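Side-chain contact in odorant-binding protein 1d (Locusta migratoria, PDB 4PT1), which probably binds small hydrophobic odorant molecules and carries them: residues 19-24 against 55-60. Numbering follows the deposited sequence.
Sequences DHTCRS and MVEFNS
The carboxylate of Glu57 reaches Thr21 through OE1 and a bridging water that stands well out of the carboxylate plane, and its CG methylene lies 4.0 Å from Cys22 SG. Thr21 OG1 and Glu57 OE1 are 4.4 Å apart, too far for a direct bond. The water spans the gap, 2.7 Å from Thr21 OG1, and donates to Glu57 OE1 at 3.0 Å. The hydroxyl of Thr21 is also bonded to Val18 O one turn back, which helps fix its rotation. Glu57 suits this exposed position: the bend at chi2 (-67°) leaves the CG methylene against the sulfur while the charged end turns to the exposed side. On the other flank of helix 15-26, the guanidinium of Arg23 meets Asp19 edge-on. NE and NH2 both grip OD2, the NE bond being 3.1 Å long, and OD2 lies 6° from the guanidinium plane. The buried carboxylate has two partners, Arg23 on OD2 and Tyr50 on OD1. Just past Glu57, Asn59 closes helix 45-57 in a Schellman motif, Ser60 N bonding Met55 O and Asn59 N bonding Val56 O; asparagine tolerates the positive phi better than most non-glycine residues. Chi1 of -69° points Cys22 SG to helix 45-57, where it bonds Cys53. With Cys49–Cys100 and Cys91–Cys109 this makes up the three interlocked disulfides of the classical all-helical insect odorant-binding protein fold.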
loop_
_atom_site.group_PDB
_atom_site.type_symbol
_atom_site.label_atom_id
_atom_site.label_comp_id
_atom_site.label_asym_id
_atom_site.label_seq_id
_atom_site.Cartn_x
_atom_site.Cartn_y
_atom_site.Cartn_z
ATOM N N ASP A 19 9.663 4.860 -0.102
ATOM C CA ASP A 19 10.049 4.126 1.095
ATOM C C ASP A 19 11.083 4.914 1.916
ATOM O O ASP A 19 11.026 4.976 3.152
ATOM C CB ASP A 19 10.616 2.743 0.736
ATOM C CG ASP A 19 11.243 2.065 1.915
ATOM O OD1 ASP A 19 10.477 1.617 2.791
ATOM O OD2 ASP A 19 12.497 1.973 1.965
ATOM N N HIS A 20 12.039 5.528 1.225
ATOM C CA HIS A 20 13.049 6.320 1.935
ATOM C C HIS A 20 12.410 7.406 2.783
ATOM O O HIS A 20 12.685 7.502 3.981
ATOM C CB HIS A 20 14.047 6.887 0.968
ATOM C CG HIS A 20 15.114 7.694 1.630
ATOM N ND1 HIS A 20 16.199 7.127 2.185
ATOM C CD2 HIS A 20 15.212 9.061 1.874
ATOM C CE1 HIS A 20 16.969 8.081 2.732
ATOM N NE2 HIS A 20 16.376 9.264 2.527
ATOM N N THR A 21 11.508 8.192 2.196
ATOM C CA THR A 21 10.929 9.318 2.924
ATOM C C THR A 21 9.986 8.803 4.014
ATOM O O THR A 21 10.008 9.276 5.144
ATOM C CB THR A 21 10.175 10.291 1.993
ATOM O OG1 THR A 21 9.183 9.584 1.284
ATOM C CG2 THR A 21 11.096 10.901 0.971
ATOM N N CYS A 22 9.189 7.804 3.691
ATOM C CA CYS A 22 8.190 7.326 4.651
ATOM C C CYS A 22 8.748 6.522 5.825
ATOM O O CYS A 22 8.223 6.590 6.950
ATOM C CB CYS A 22 7.106 6.532 3.942
ATOM S SG CYS A 22 6.056 7.570 2.886
ATOM N N ARG A 23 9.776 5.729 5.565
ATOM C CA ARG A 23 10.408 4.975 6.644
ATOM C C ARG A 23 11.127 5.887 7.605
ATOM O O ARG A 23 11.095 5.657 8.810
ATOM C CB ARG A 23 11.374 3.917 6.125
ATOM C CG ARG A 23 10.662 2.615 5.806
ATOM C CD ARG A 23 11.554 1.416 6.058
ATOM N NE ARG A 23 12.568 1.326 5.024
ATOM C CZ ARG A 23 13.758 0.760 5.187
ATOM N NH1 ARG A 23 14.109 0.240 6.364
ATOM N NH2 ARG A 23 14.603 0.729 4.168
ATOM N N SER A 24 11.781 6.909 7.074
ATOM C CA SER A 24 12.451 7.882 7.926
ATOM C C SER A 24 11.438 8.660 8.768
ATOM O O SER A 24 11.693 8.887 9.936
ATOM C CB SER A 24 13.389 8.797 7.135
ATOM O OG SER A 24 12.724 9.810 6.422
ATOM N N MET A 55 0.335 6.269 0.928
ATOM C CA MET A 55 -0.876 6.720 0.255
ATOM C C MET A 55 -0.859 8.233 0.050
ATOM O O MET A 55 -1.311 8.722 -0.986
ATOM C CB MET A 55 -2.123 6.278 1.017
ATOM C CG MET A 55 -2.304 4.771 1.045
ATOM S SD MET A 55 -3.821 4.307 1.879
ATOM C CE MET A 55 -5.010 4.656 0.576
ATOM N N VAL A 56 -0.347 8.971 1.031
ATOM C CA VAL A 56 -0.273 10.448 0.936
ATOM C C VAL A 56 0.677 10.841 -0.177
ATOM O O VAL A 56 0.378 11.718 -0.966
ATOM C CB VAL A 56 0.166 11.105 2.263
ATOM C CG1 VAL A 56 0.395 12.595 2.049
ATOM C CG2 VAL A 56 -0.890 10.887 3.335
ATOM N N GLU A 57 1.810 10.156 -0.266
ATOM C CA GLU A 57 2.797 10.467 -1.300
ATOM C C GLU A 57 2.263 10.132 -2.717
ATOM O O GLU A 57 2.647 10.778 -3.703
ATOM C CB GLU A 57 4.098 9.731 -1.007
ATOM C CG GLU A 57 4.815 10.235 0.235
ATOM C CD GLU A 57 5.343 11.644 0.092
ATOM O OE1 GLU A 57 6.106 11.910 -0.863
ATOM O OE2 GLU A 57 5.014 12.481 0.955
ATOM N N PHE A 58 1.354 9.166 -2.815
ATOM C CA PHE A 58 0.714 8.850 -4.112
ATOM C C PHE A 58 -0.727 9.362 -4.240
ATOM O O PHE A 58 -1.525 8.817 -5.005
ATOM C CB PHE A 58 0.795 7.346 -4.395
ATOM C CG PHE A 58 2.201 6.847 -4.560
ATOM C CD1 PHE A 58 2.975 7.275 -5.633
ATOM C CD2 PHE A 58 2.751 5.958 -3.646
ATOM C CE1 PHE A 58 4.286 6.829 -5.784
ATOM C CE2 PHE A 58 4.056 5.501 -3.796
ATOM C CZ PHE A 58 4.819 5.936 -4.875
ATOM N N ASN A 59 -1.049 10.419 -3.493
ATOM C CA ASN A 59 -2.276 11.201 -3.692
ATOM C C ASN A 59 -3.612 10.499 -3.410
ATOM O O ASN A 59 -4.669 11.094 -3.659
ATOM C CB ASN A 59 -2.331 11.761 -5.122
ATOM C CG ASN A 59 -1.043 12.427 -5.535
ATOM O OD1 ASN A 59 -0.342 11.946 -6.437
ATOM N ND2 ASN A 59 -0.710 13.541 -4.866
ATOM N N SER A 60 -3.574 9.275 -2.877
ATOM C CA SER A 60 -4.789 8.492 -2.603
ATOM C C SER A 60 -5.315 8.697 -1.201
ATOM O O SER A 60 -6.399 8.212 -0.874
ATOM C CB SER A 60 -4.570 6.994 -2.854
ATOM O OG SER A 60 -3.415 6.491 -2.200
HETATM O O HOH W 1 8.629 10.356 -1.249
#